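Local coordinates for SxtG (Microseira wollei, PDB 6U1R), which probably transfers an amidino group from a donor to a substrate amine in the biosynthesis of saxitoxin, at residues P55-L63 and Q258-D266; S118-V126 and A152-A160. All coordinates share one frame; numbering follows the deposited sequence.

Interaction 1 (P55-L63 and Q258-D266); sequences PINKWTFPL and QCPEALHID
The chain comes closest where Thr60, just past the 3-10 segment that follows helix 53-57, lies beside Glu261 in the type I beta turn Cys259-Ala262, their CA atoms 4.3 Å apart. This helix end meets the loop between strands 251-255 and 269-273, which in the alpha/beta-propeller fold of the amidinotransferase family carries His264, a predicted active-site residue. No hydrogen bond spans the two segments; the backbones touch through a CA-H...O contact in which Glu261 CA stands 3.4 Å from Trp59 O, with 148° at the hydrogen. Glu261 then lays its aliphatic part along the backbone of Thr60, CG lying 3.5 Å from Thr60 O. A bend at chi2 (85°) folds the chain so that the carboxylate comes beside Pro62, OE2 being 3.7 Å from Pro62 CA.

Leu263 makes the apolar part of the contact. Its CD2 methyl meets Thr60 CG2 at 3.6 Å, while Ile56 CG2 approaches the same methyl more loosely, the two side chains crossing at about a right angle. Asn57 turns OD1 toward this CD2 as well, while its ND2 bonds to Ala52 O. The other branch of the leucine, CD1, lies over one face of the His264 ring toward its rim, so a single side chain links the helix end to the predicted catalytic histidine. That imidazole also bonds through NE2 to Asp215, likewise predicted to be catalytic. At chi1 64° Thr60 OG1 sits between the backbone N and the carbonyl carbon, which directs CG2 at Leu263; OG1 itself bonds to Asn57 O at 2.7 Å, in the carbonyl plane on a lone pair, and that oxygen also accepts from Thr60 N.

Interaction 2 (S118-V126 and A152-A160); sequences SFSTPAWQV and ADRNRYFEA
Trp124 is clasped on both faces: Thr121 OG1 lies over one toward the rim, Arg154 runs across the other, and the far edge of the indole points at Tyr157. Phe119 is likewise covered, by Val126 CG2 on one face and Phe158 CD2 over the centre of the opposite one, with Arg154 O at its edge. Phe119 and Trp124 belong to a beta-hairpin, strands 119-120 and 125-126, packed on the loop that leads to helix 164-172.

Trp124 CG lies between the backbone N and the carbonyl carbon (chi1 52°), which directs the indole at the facing segment. Arg154 is extended from CG to NE and so follows the length of that ring system. Its CG makes a CH-pi contact 3.7 Å from the centroid of the six-membered ring, and further out the guanidinium stacks on the five-membered ring as a cation-pi pair, planes 29° apart. NH2 makes a salt bridge to Asp187 and a hydrogen bond to Leu185 O, which probably limit the rotation of the group. Two T-shaped pairs complete the core. The edge of Trp124 meets the face of Tyr157, and the edge of Phe158 meets the face of Phe119, with Phe158 CE2 3.5 Å from Phe119 CD1 and planes at 89°. Phe119 CE1 also touches Tyr157 CB at 3.8 Å. Beside them Val126 CB meets Asn155 ND2 at 3.6 Å, and this ND2 bonds to Ser128 O and Thr76 O. The hairpin forms part of the dimer interface: Ser120 OG bonds to Ser120 OG of the second subunit, whose Trp161 packs against Thr121 and Pro122. Trp124 NE1 is satisfied by Gln184 O. The hairpin tip is tied by an ST turn, in which Thr121 OG1 accepts from Ala123 N at 3.1 Å.

Interaction 2 is nested within the chain loop that interaction 1 closes, their centres about 20 Å apart. They meet where helix 53-57 passes the start of segment 152-160: Asn57 ND2 probably bonds to Asp153 OD2 at 3.3 Å, and Ile56 CD1 packs on Ala152 O at 3.5 Å. Interaction 1 holds the predicted active-site residue His264, and its Leu263 side chain is about 4 Å from that of Asp215 and about 9 Å from that of Cys368. In interaction 2 the Tyr157 side chain is about 10 Å from that of Asp215. Segment 152-160 touches both regions, Arg156 NH1 lying 4.3 Å from His264 CE1 and Tyr157 packing on Phe158 of the second subunit.

Interaction 1 (P55-L63 and Q258-D266)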
ATOM      1  N   PRO A  55     -12.710 -14.361 -10.192  1.00 27.09           N
ATOM      2  CA  PRO A  55     -12.061 -15.300 -11.108  1.00 26.85           C
ATOM      3  C   PRO A  55     -11.081 -16.248 -10.402  1.00 26.60           C
ATOM      4  O   PRO A  55     -10.376 -16.946 -11.132  1.00 26.35           O
ATOM      5  CB  PRO A  55     -11.309 -14.371 -12.062  1.00 27.17           C
ATOM      6  CG  PRO A  55     -10.868 -13.261 -11.172  1.00 23.90           C
ATOM      7  CD  PRO A  55     -11.957 -13.101 -10.114  1.00 26.83           C
ATOM      8  N   ILE A  56     -11.058 -16.279  -9.059  1.00 22.55           N
ATOM      9  CA  ILE A  56     -10.068 -17.053  -8.289  1.00 23.44           C
ATOM     10  C   ILE A  56     -10.677 -18.303  -7.660  1.00 20.97           C
ATOM     11  O   ILE A  56     -10.160 -19.410  -7.835  1.00 19.25           O
ATOM     12  CB  ILE A  56      -9.401 -16.179  -7.209  1.00 20.43           C
ATOM     13  CG1 ILE A  56      -8.567 -15.073  -7.854  1.00 21.52           C
ATOM     14  CG2 ILE A  56      -8.530 -17.036  -6.276  1.00 22.78           C
ATOM     15  CD1 ILE A  56      -8.186 -14.037  -6.887  1.00 21.31           C
ATOM     16  N   ASN A  57     -11.714 -18.135  -6.835  1.00 17.87           N
ATOM     17  CA  ASN A  57     -12.022 -19.160  -5.847  1.00 19.61           C
ATOM     18  C   ASN A  57     -12.559 -20.444  -6.462  1.00 18.40           C
ATOM     19  O   ASN A  57     -12.470 -21.503  -5.833  1.00 18.93           O
ATOM     20  CB  ASN A  57     -12.981 -18.594  -4.827  1.00 17.94           C
ATOM     21  CG  ASN A  57     -12.319 -17.520  -4.005  1.00 24.10           C
ATOM     22  OD1 ASN A  57     -11.140 -17.652  -3.654  1.00 23.59           O
ATOM     23  ND2 ASN A  57     -13.027 -16.433  -3.752  1.00 20.23           N
ATOM     24  N   LYS A  58     -13.087 -20.399  -7.673  1.00 18.37           N
ATOM     25  CA  LYS A  58     -13.505 -21.659  -8.276  1.00 17.90           C
ATOM     26  C   LYS A  58     -12.343 -22.641  -8.406  1.00 19.95           C
ATOM     27  O   LYS A  58     -12.571 -23.851  -8.496  1.00 19.24           O
ATOM     28  CB  LYS A  58     -14.155 -21.416  -9.637  1.00 21.50           C
ATOM     29  CG  LYS A  58     -13.228 -20.961 -10.735  1.00 25.22           C
ATOM     30  CD  LYS A  58     -14.067 -20.616 -11.965  1.00 27.13           C
ATOM     31  CE  LYS A  58     -13.227 -20.270 -13.175  1.00 33.75           C
ATOM     32  NZ  LYS A  58     -14.122 -20.127 -14.382  1.00 37.80           N
ATOM     33  N   TRP A  59     -11.104 -22.159  -8.383  1.00 18.88           N
ATOM     34  CA  TRP A  59      -9.945 -23.032  -8.527  1.00 18.20           C
ATOM     35  C   TRP A  59      -9.449 -23.582  -7.192  1.00 18.84           C
ATOM     36  O   TRP A  59      -8.433 -24.291  -7.163  1.00 16.66           O
ATOM     37  CB  TRP A  59      -8.829 -22.283  -9.269  1.00 19.00           C
ATOM     38  CG  TRP A  59      -9.273 -21.888 -10.654  1.00 19.61           C
ATOM     39  CD1 TRP A  59      -9.502 -20.634 -11.113  1.00 22.75           C
ATOM     40  CD2 TRP A  59      -9.585 -22.780 -11.739  1.00 21.78           C
ATOM     41  NE1 TRP A  59      -9.938 -20.680 -12.424  1.00 23.89           N
ATOM     42  CE2 TRP A  59      -9.986 -21.985 -12.833  1.00 24.13           C
ATOM     43  CE3 TRP A  59      -9.551 -24.170 -11.891  1.00 21.60           C
ATOM     44  CZ2 TRP A  59     -10.354 -22.534 -14.066  1.00 25.64           C
ATOM     45  CZ3 TRP A  59      -9.919 -24.717 -13.119  1.00 24.69           C
ATOM     46  CH2 TRP A  59     -10.312 -23.896 -14.190  1.00 26.48           C
ATOM     47  N   THR A  60     -10.141 -23.293  -6.096  1.00 18.42           N
ATOM     48  CA  THR A  60      -9.887 -23.962  -4.834  1.00 20.50           C
ATOM     49  C   THR A  60     -10.731 -25.216  -4.676  1.00 23.39           C
ATOM     50  O   THR A  60     -10.736 -25.809  -3.595  1.00 26.03           O
ATOM     51  CB  THR A  60     -10.147 -23.012  -3.662  1.00 24.59           C
ATOM     52  OG1 THR A  60     -11.535 -22.634  -3.619  1.00 24.84           O
ATOM     53  CG2 THR A  60      -9.298 -21.778  -3.805  1.00 20.16           C
ATOM     54  N   PHE A  61     -11.428 -25.642  -5.734  1.00 25.67           N
ATOM     55  CA  PHE A  61     -12.266 -26.828  -5.674  1.00 28.45           C
ATOM     56  C   PHE A  61     -11.754 -27.884  -6.643  1.00 29.14           C
ATOM     57  O   PHE A  61     -11.525 -27.574  -7.817  1.00 25.94           O
ATOM     58  CB  PHE A  61     -13.724 -26.480  -6.024  1.00 30.11           C
ATOM     59  CG  PHE A  61     -14.363 -25.521  -5.063  1.00 28.77           C
ATOM     60  CD1 PHE A  61     -14.960 -25.989  -3.911  1.00 34.59           C
ATOM     61  CD2 PHE A  61     -14.363 -24.151  -5.304  1.00 27.37           C
ATOM     62  CE1 PHE A  61     -15.553 -25.112  -3.014  1.00 36.16           C
ATOM     63  CE2 PHE A  61     -14.954 -23.267  -4.400  1.00 24.36           C
ATOM     64  CZ  PHE A  61     -15.546 -23.753  -3.265  1.00 31.94           C
ATOM     65  N   PRO A  62     -11.587 -29.133  -6.221  1.00 30.88           N
ATOM     66  CA  PRO A  62     -11.356 -30.190  -7.210  1.00 35.99           C
ATOM     67  C   PRO A  62     -12.568 -30.287  -8.123  1.00 35.25           C
ATOM     68  O   PRO A  62     -13.692 -29.975  -7.724  1.00 33.27           O
ATOM     69  CB  PRO A  62     -11.168 -31.454  -6.360  1.00 38.44           C
ATOM     70  CG  PRO A  62     -11.872 -31.159  -5.071  1.00 38.96           C
ATOM     71  CD  PRO A  62     -11.756 -29.669  -4.858  1.00 34.16           C
ATOM     72  N   LEU A  63     -12.325 -30.688  -9.371  1.00 33.30           N
ATOM     73  CA  LEU A  63     -13.389 -30.658 -10.373  1.00 40.17           C
ATOM     74  C   LEU A  63     -14.671 -31.323  -9.876  1.00 38.99           C
ATOM     75  O   LEU A  63     -15.773 -30.878 -10.218  1.00 39.88           O
ATOM     76  CB  LEU A  63     -12.913 -31.329 -11.665  1.00 45.54           C
ATOM     77  CG  LEU A  63     -13.978 -31.533 -12.746  1.00 46.19           C
ATOM     78  CD1 LEU A  63     -14.661 -30.211 -13.108  1.00 42.31           C
ATOM     79  CD2 LEU A  63     -13.355 -32.178 -13.978  1.00 52.81           C
ATOM     80  N   GLN A 258       2.159 -29.522  -3.806  1.00 19.58           N
ATOM     81  CA  GLN A 258       1.488 -30.462  -4.693  1.00 21.28           C
ATOM     82  C   GLN A 258      -0.033 -30.313  -4.674  1.00 21.71           C
ATOM     83  O   GLN A 258      -0.722 -31.097  -5.334  1.00 21.71           O
ATOM     84  CB  GLN A 258       1.874 -31.894  -4.301  1.00 24.34           C
ATOM     85  CG  GLN A 258       3.369 -32.189  -4.487  1.00 26.18           C
ATOM     86  CD  GLN A 258       3.802 -33.509  -3.847  1.00 30.46           C
ATOM     87  OE1 GLN A 258       3.225 -33.964  -2.852  1.00 30.82           O
ATOM     88  NE2 GLN A 258       4.828 -34.121  -4.414  1.00 29.47           N
ATOM     89  N   CYS A 259      -0.576 -29.349  -3.923  1.00 18.85           N
ATOM     90  CA  CYS A 259      -2.025 -29.152  -3.869  1.00 18.46           C
ATOM     91  C   CYS A 259      -2.467 -28.345  -5.081  1.00 18.10           C
ATOM     92  O   CYS A 259      -2.070 -27.186  -5.207  1.00 16.96           O
ATOM     93  CB  CYS A 259      -2.431 -28.402  -2.604  1.00 19.72           C
ATOM     94  SG  CYS A 259      -4.219 -28.027  -2.540  1.00 19.97           S
ATOM     95  N   PRO A 260      -3.277 -28.903  -5.989  1.00 17.72           N
ATOM     96  CA  PRO A 260      -3.686 -28.123  -7.170  1.00 17.92           C
ATOM     97  C   PRO A 260      -4.566 -26.931  -6.844  1.00 16.26           C
ATOM     98  O   PRO A 260      -4.665 -26.013  -7.676  1.00 16.07           O
ATOM     99  CB  PRO A 260      -4.459 -29.150  -8.026  1.00 20.47           C
ATOM    100  CG  PRO A 260      -4.034 -30.490  -7.506  1.00 20.20           C
ATOM    101  CD  PRO A 260      -3.775 -30.287  -6.046  1.00 19.27           C
ATOM    102  N   GLU A 261      -5.219 -26.948  -5.682  1.00 14.76           N
ATOM    103  CA  GLU A 261      -6.121 -25.914  -5.186  1.00 16.36           C
ATOM    104  C   GLU A 261      -5.413 -24.887  -4.288  1.00 15.79           C
ATOM    105  O   GLU A 261      -6.090 -24.166  -3.542  1.00 14.74           O
ATOM    106  CB  GLU A 261      -7.261 -26.571  -4.393  1.00 18.32           C
ATOM    107  CG  GLU A 261      -8.135 -27.542  -5.206  1.00 21.59           C
ATOM    108  CD  GLU A 261      -7.580 -28.952  -5.289  1.00 23.93           C
ATOM    109  OE1 GLU A 261      -6.977 -29.417  -4.302  1.00 25.03           O
ATOM    110  OE2 GLU A 261      -7.777 -29.611  -6.332  1.00 26.96           O
ATOM    111  N   ALA A 262      -4.078 -24.847  -4.321  1.00 15.17           N
ATOM    112  CA  ALA A 262      -3.303 -24.187  -3.274  1.00 17.06           C
ATOM    113  C   ALA A 262      -3.725 -22.739  -3.097  1.00 15.88           C
ATOM    114  O   ALA A 262      -3.788 -21.967  -4.060  1.00 14.28           O
ATOM    115  CB  ALA A 262      -1.807 -24.253  -3.588  1.00 18.73           C
ATOM    116  N   LEU A 263      -3.973 -22.369  -1.832  1.00 16.09           N
ATOM    117  CA  LEU A 263      -4.334 -21.008  -1.458  1.00 15.83           C
ATOM    118  C   LEU A 263      -4.107 -20.929   0.057  1.00 16.69           C
ATOM    119  O   LEU A 263      -4.898 -21.477   0.829  1.00 16.69           O
ATOM    120  CB  LEU A 263      -5.774 -20.696  -1.848  1.00 17.33           C
ATOM    121  CG  LEU A 263      -6.431 -19.336  -1.582  1.00 22.07           C
ATOM    122  CD1 LEU A 263      -5.496 -18.211  -1.321  1.00 18.85           C
ATOM    123  CD2 LEU A 263      -7.302 -18.978  -2.786  1.00 25.14           C
ATOM    124  N   HIS A 264      -2.986 -20.323   0.443  1.00 14.97           N
ATOM    125  CA  HIS A 264      -2.485 -20.211   1.813  1.00 13.13           C
ATOM    126  C   HIS A 264      -1.693 -21.454   2.198  1.00 14.02           C
ATOM    127  O   HIS A 264      -1.983 -22.562   1.735  1.00 14.90           O
ATOM    128  CB  HIS A 264      -3.614 -19.918   2.815  1.00 13.78           C
ATOM    129  CG  HIS A 264      -4.393 -18.693   2.456  1.00 14.58           C
ATOM    130  ND1 HIS A 264      -5.727 -18.531   2.762  1.00 15.20           N
ATOM    131  CD2 HIS A 264      -4.024 -17.582   1.772  1.00 15.50           C
ATOM    132  CE1 HIS A 264      -6.150 -17.377   2.271  1.00 16.57           C
ATOM    133  NE2 HIS A 264      -5.131 -16.773   1.685  1.00 14.95           N
ATOM    134  N   ILE A 265      -0.638 -21.243   2.986  1.00 12.76           N
ATOM    135  CA  ILE A 265       0.338 -22.287   3.300  1.00 13.00           C
ATOM    136  C   ILE A 265       0.092 -22.938   4.666  1.00 13.88           C
ATOM    137  O   ILE A 265       0.759 -23.941   4.997  1.00 13.98           O
ATOM    138  CB  ILE A 265       1.767 -21.698   3.208  1.00 11.37           C
ATOM    139  CG1 ILE A 265       2.826 -22.776   2.896  1.00 14.74           C
ATOM    140  CG2 ILE A 265       2.135 -20.876   4.475  1.00 12.96           C
ATOM    141  CD1 ILE A 265       4.236 -22.186   2.584  1.00 14.70           C
ATOM    142  N   ASP A 266      -0.848 -22.423   5.461  1.00 12.93           N
ATOM    143  CA  ASP A 266      -0.940 -22.821   6.859  1.00 14.58           C
ATOM    144  C   ASP A 266      -1.849 -24.044   7.080  1.00 13.14           C
ATOM    145  O   ASP A 266      -2.297 -24.284   8.209  1.00 13.62           O
ATOM    146  CB  ASP A 266      -1.323 -21.618   7.756  1.00 13.42           C
ATOM    147  CG  ASP A 266      -2.541 -20.819   7.299  1.00 15.15           C
ATOM    148  OD1 ASP A 266      -3.050 -21.005   6.183  1.00 15.69           O
ATOM    149  OD2 ASP A 266      -2.978 -19.933   8.108  1.00 15.91           O
TER

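Interaction 2 (S118-V126 and A152-A160)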
ATOM      1  N   SER A 118     -21.332  -2.779  -2.064  1.00 19.10           N
ATOM      2  CA  SER A 118     -20.604  -2.870  -3.326  1.00 18.57           C
ATOM      3  C   SER A 118     -19.491  -1.816  -3.376  1.00 16.19           C
ATOM      4  O   SER A 118     -19.479  -0.842  -2.615  1.00 17.38           O
ATOM      5  CB  SER A 118     -21.554  -2.670  -4.510  1.00 19.88           C
ATOM      6  OG  SER A 118     -22.092  -1.359  -4.483  1.00 19.77           O
ATOM      7  N   PHE A 119     -18.527  -2.039  -4.268  1.00 17.30           N
ATOM      8  CA  PHE A 119     -17.525  -1.023  -4.563  1.00 17.22           C
ATOM      9  C   PHE A 119     -16.976  -1.244  -5.974  1.00 15.76           C
ATOM     10  O   PHE A 119     -17.234  -2.259  -6.617  1.00 16.47           O
ATOM     11  CB  PHE A 119     -16.417  -1.004  -3.495  1.00 15.86           C
ATOM     12  CG  PHE A 119     -15.757  -2.347  -3.238  1.00 16.51           C
ATOM     13  CD1 PHE A 119     -14.692  -2.771  -4.016  1.00 15.59           C
ATOM     14  CD2 PHE A 119     -16.195  -3.170  -2.205  1.00 16.30           C
ATOM     15  CE1 PHE A 119     -14.056  -3.984  -3.763  1.00 14.60           C
ATOM     16  CE2 PHE A 119     -15.576  -4.397  -1.949  1.00 15.29           C
ATOM     17  CZ  PHE A 119     -14.511  -4.809  -2.731  1.00 15.66           C
ATOM     18  N   SER A 120     -16.216  -0.266  -6.456  1.00 16.09           N
ATOM     19  CA  SER A 120     -15.812  -0.285  -7.853  1.00 16.35           C
ATOM     20  C   SER A 120     -14.542   0.534  -8.019  1.00 15.84           C
ATOM     21  O   SER A 120     -14.303   1.493  -7.283  1.00 16.24           O
ATOM     22  CB  SER A 120     -16.917   0.290  -8.750  1.00 18.54           C
ATOM     23  OG  SER A 120     -17.135   1.640  -8.420  1.00 19.67           O
ATOM     24  N   THR A 121     -13.739   0.136  -8.991  1.00 16.24           N
ATOM     25  CA  THR A 121     -12.584   0.876  -9.454  1.00 15.80           C
ATOM     26  C   THR A 121     -12.884   1.378 -10.863  1.00 18.17           C
ATOM     27  O   THR A 121     -13.933   1.045 -11.446  1.00 17.85           O
ATOM     28  CB  THR A 121     -11.328  -0.002  -9.484  1.00 16.43           C
ATOM     29  OG1 THR A 121     -11.422  -0.923 -10.584  1.00 15.76           O
ATOM     30  CG2 THR A 121     -11.171  -0.805  -8.196  1.00 15.23           C
ATOM     31  N   PRO A 122     -11.977   2.139 -11.466  1.00 17.55           N
ATOM     32  CA  PRO A 122     -12.204   2.577 -12.852  1.00 17.11           C
ATOM     33  C   PRO A 122     -12.291   1.427 -13.842  1.00 18.52           C
ATOM     34  O   PRO A 122     -12.796   1.622 -14.953  1.00 20.50           O
ATOM     35  CB  PRO A 122     -10.995   3.487 -13.131  1.00 18.24           C
ATOM     36  CG  PRO A 122     -10.649   4.046 -11.755  1.00 18.16           C
ATOM     37  CD  PRO A 122     -10.850   2.842 -10.839  1.00 16.14           C
ATOM     38  N   ALA A 123     -11.845   0.220 -13.469  1.00 18.37           N
ATOM     39  CA  ALA A 123     -11.770  -0.901 -14.394  1.00 18.11           C
ATOM     40  C   ALA A 123     -12.718  -2.061 -14.091  1.00 18.75           C
ATOM     41  O   ALA A 123     -12.922  -2.904 -14.969  1.00 17.57           O
ATOM     42  CB  ALA A 123     -10.339  -1.458 -14.424  1.00 20.08           C
ATOM     43  N   TRP A 124     -13.267  -2.158 -12.881  1.00 16.59           N
ATOM     44  CA  TRP A 124     -14.074  -3.319 -12.512  1.00 15.81           C
ATOM     45  C   TRP A 124     -14.909  -2.979 -11.289  1.00 16.36           C
ATOM     46  O   TRP A 124     -14.645  -2.002 -10.588  1.00 16.47           O
ATOM     47  CB  TRP A 124     -13.214  -4.569 -12.243  1.00 16.51           C
ATOM     48  CG  TRP A 124     -12.072  -4.376 -11.270  1.00 16.65           C
ATOM     49  CD1 TRP A 124     -10.771  -4.158 -11.588  1.00 15.71           C
ATOM     50  CD2 TRP A 124     -12.132  -4.422  -9.829  1.00 15.28           C
ATOM     51  NE1 TRP A 124     -10.010  -4.050 -10.442  1.00 15.76           N
ATOM     52  CE2 TRP A 124     -10.819  -4.209  -9.350  1.00 15.25           C
ATOM     53  CE3 TRP A 124     -13.160  -4.614  -8.906  1.00 15.07           C
ATOM     54  CZ2 TRP A 124     -10.513  -4.190  -7.992  1.00 14.64           C
ATOM     55  CZ3 TRP A 124     -12.866  -4.585  -7.566  1.00 14.31           C
ATOM     56  CH2 TRP A 124     -11.540  -4.383  -7.114  1.00 15.11           C
ATOM     57  N   GLN A 125     -15.920  -3.802 -11.041  1.00 16.60           N
ATOM     58  CA  GLN A 125     -16.775  -3.618  -9.880  1.00 16.95           C
ATOM     59  C   GLN A 125     -17.163  -4.983  -9.323  1.00 16.04           C
ATOM     60  O   GLN A 125     -17.181  -5.986 -10.042  1.00 16.65           O
ATOM     61  CB  GLN A 125     -18.035  -2.800 -10.218  1.00 20.75           C
ATOM     62  CG  GLN A 125     -18.975  -3.477 -11.165  1.00 20.44           C
ATOM     63  CD  GLN A 125     -20.151  -2.577 -11.540  1.00 29.00           C
ATOM     64  OE1 GLN A 125     -21.284  -2.801 -11.117  1.00 35.86           O
ATOM     65  NE2 GLN A 125     -19.874  -1.549 -12.315  1.00 28.60           N
ATOM     66  N   VAL A 126     -17.465  -5.012  -8.025  1.00 14.96           N
ATOM     67  CA  VAL A 126     -17.946  -6.224  -7.375  1.00 15.32           C
ATOM     68  C   VAL A 126     -19.161  -5.868  -6.523  1.00 15.02           C
ATOM     69  O   VAL A 126     -19.407  -4.712  -6.202  1.00 15.43           O
ATOM     70  CB  VAL A 126     -16.854  -6.905  -6.505  1.00 16.99           C
ATOM     71  CG1 VAL A 126     -15.679  -7.352  -7.369  1.00 16.48           C
ATOM     72  CG2 VAL A 126     -16.393  -5.971  -5.399  1.00 14.97           C
ATOM     73  N   ALA A 152      -4.880 -10.490  -4.366  1.00 11.41           N
ATOM     74  CA  ALA A 152      -5.354 -10.713  -5.740  1.00 14.41           C
ATOM     75  C   ALA A 152      -6.872 -10.785  -5.847  1.00 15.33           C
ATOM     76  O   ALA A 152      -7.420 -10.574  -6.942  1.00 13.64           O
ATOM     77  CB  ALA A 152      -4.748 -12.002  -6.304  1.00 14.78           C
ATOM     78  N   ASP A 153      -7.564 -11.075  -4.747  1.00 14.05           N
ATOM     79  CA  ASP A 153      -9.015 -11.239  -4.777  1.00 14.44           C
ATOM     80  C   ASP A 153      -9.694  -9.870  -4.706  1.00 14.95           C
ATOM     81  O   ASP A 153      -9.658  -9.188  -3.671  1.00 13.89           O
ATOM     82  CB  ASP A 153      -9.450 -12.158  -3.640  1.00 12.97           C
ATOM     83  CG  ASP A 153     -10.908 -12.573  -3.752  1.00 17.64           C
ATOM     84  OD1 ASP A 153     -11.712 -11.754  -4.240  1.00 15.72           O
ATOM     85  OD2 ASP A 153     -11.240 -13.711  -3.355  1.00 19.42           O
ATOM     86  N   ARG A 154     -10.302  -9.463  -5.829  1.00 14.60           N
ATOM     87  CA  ARG A 154     -10.993  -8.183  -5.919  1.00 15.12           C
ATOM     88  C   ARG A 154     -11.981  -7.961  -4.781  1.00 13.34           C
ATOM     89  O   ARG A 154     -12.115  -6.843  -4.294  1.00 12.44           O
ATOM     90  CB  ARG A 154     -11.732  -8.092  -7.260  1.00 14.61           C
ATOM     91  CG  ARG A 154     -10.831  -7.963  -8.471  1.00 13.36           C
ATOM     92  CD  ARG A 154     -11.646  -8.217  -9.730  1.00 14.24           C
ATOM     93  NE  ARG A 154     -10.897  -7.907 -10.946  1.00 14.75           N
ATOM     94  CZ  ARG A 154     -11.207  -8.377 -12.150  1.00 17.77           C
ATOM     95  NH1 ARG A 154     -12.258  -9.197 -12.304  1.00 17.75           N
ATOM     96  NH2 ARG A 154     -10.479  -8.018 -13.204  1.00 17.73           N
ATOM     97  N   ASN A 155     -12.715  -8.996  -4.366  1.00 12.93           N
ATOM     98  CA  ASN A 155     -13.705  -8.781  -3.315  1.00 14.69           C
ATOM     99  C   ASN A 155     -13.071  -8.446  -1.973  1.00 14.63           C
ATOM    100  O   ASN A 155     -13.776  -7.991  -1.067  1.00 14.54           O
ATOM    101  CB  ASN A 155     -14.593 -10.008  -3.174  1.00 14.75           C
ATOM    102  CG  ASN A 155     -15.444 -10.243  -4.393  1.00 15.92           C
ATOM    103  OD1 ASN A 155     -14.987 -10.840  -5.359  1.00 17.81           O
ATOM    104  ND2 ASN A 155     -16.691  -9.748  -4.370  1.00 17.74           N
ATOM    105  N   ARG A 156     -11.771  -8.679  -1.814  1.00 14.16           N
ATOM    106  CA  ARG A 156     -11.076  -8.406  -0.560  1.00 13.60           C
ATOM    107  C   ARG A 156     -10.288  -7.096  -0.586  1.00 13.27           C
ATOM    108  O   ARG A 156      -9.513  -6.833   0.330  1.00 12.35           O
ATOM    109  CB  ARG A 156     -10.164  -9.603  -0.227  1.00 13.27           C
ATOM    110  CG  ARG A 156     -10.888 -10.946  -0.345  1.00 14.05           C
ATOM    111  CD  ARG A 156     -10.058 -12.108   0.177  1.00 14.98           C
ATOM    112  NE  ARG A 156      -9.976 -12.123   1.636  1.00 13.25           N
ATOM    113  CZ  ARG A 156      -9.425 -13.104   2.342  1.00 15.01           C
ATOM    114  NH1 ARG A 156      -8.908 -14.152   1.725  1.00 12.86           N
ATOM    115  NH2 ARG A 156      -9.427 -13.044   3.670  1.00 14.67           N
ATOM    116  N   TYR A 157     -10.540  -6.232  -1.579  1.00 13.44           N
ATOM    117  CA  TYR A 157      -9.774  -5.002  -1.789  1.00 12.87           C
ATOM    118  C   TYR A 157      -9.777  -4.089  -0.569  1.00 12.10           C
ATOM    119  O   TYR A 157      -8.814  -3.340  -0.346  1.00 14.50           O
ATOM    120  CB  TYR A 157     -10.388  -4.237  -2.956  1.00 14.47           C
ATOM    121  CG  TYR A 157      -9.449  -3.477  -3.877  1.00 14.69           C
ATOM    122  CD1 TYR A 157      -8.400  -4.113  -4.520  1.00 13.83           C
ATOM    123  CD2 TYR A 157      -9.684  -2.146  -4.170  1.00 16.15           C
ATOM    124  CE1 TYR A 157      -7.595  -3.424  -5.408  1.00 14.22           C
ATOM    125  CE2 TYR A 157      -8.903  -1.453  -5.043  1.00 16.17           C
ATOM    126  CZ  TYR A 157      -7.864  -2.094  -5.677  1.00 16.11           C
ATOM    127  OH  TYR A 157      -7.102  -1.348  -6.555  1.00 16.76           O
ATOM    128  N   PHE A 158     -10.870  -4.079   0.189  1.00 12.98           N
ATOM    129  CA  PHE A 158     -11.032  -3.189   1.330  1.00 11.94           C
ATOM    130  C   PHE A 158     -11.130  -3.958   2.639  1.00 12.80           C
ATOM    131  O   PHE A 158     -11.668  -3.448   3.631  1.00 12.13           O
ATOM    132  CB  PHE A 158     -12.260  -2.296   1.127  1.00 14.94           C
ATOM    133  CG  PHE A 158     -12.094  -1.319   0.004  1.00 15.49           C
ATOM    134  CD1 PHE A 158     -11.212  -0.265   0.132  1.00 16.03           C
ATOM    135  CD2 PHE A 158     -12.781  -1.474  -1.195  1.00 13.70           C
ATOM    136  CE1 PHE A 158     -11.017   0.640  -0.889  1.00 16.18           C
ATOM    137  CE2 PHE A 158     -12.576  -0.565  -2.235  1.00 15.10           C
ATOM    138  CZ  PHE A 158     -11.699   0.485  -2.079  1.00 14.80           C
ATOM    139  N   GLU A 159     -10.597  -5.168   2.676  1.00 12.86           N
ATOM    140  CA  GLU A 159     -10.746  -5.951   3.883  1.00 13.49           C
ATOM    141  C   GLU A 159      -9.949  -5.377   5.046  1.00 13.64           C
ATOM    142  O   GLU A 159     -10.274  -5.681   6.198  1.00 15.19           O
ATOM    143  CB  GLU A 159     -10.342  -7.397   3.618  1.00 13.36           C
ATOM    144  CG  GLU A 159     -10.854  -8.345   4.660  1.00 14.70           C
ATOM    145  CD  GLU A 159     -10.880  -9.780   4.168  1.00 13.95           C
ATOM    146  OE1 GLU A 159     -11.357 -10.024   3.035  1.00 15.75           O
ATOM    147  OE2 GLU A 159     -10.403 -10.690   4.894  1.00 14.56           O
ATOM    148  N   ALA A 160      -8.922  -4.553   4.797  1.00 12.59           N
ATOM    149  CA  ALA A 160      -8.203  -3.992   5.936  1.00 12.96           C
ATOM    150  C   ALA A 160      -9.043  -3.007   6.744  1.00 14.43           C
ATOM    151  O   ALA A 160      -8.659  -2.672   7.868  1.00 13.77           O
ATOM    152  CB  ALA A 160      -6.915  -3.297   5.482  1.00 13.95           C
TER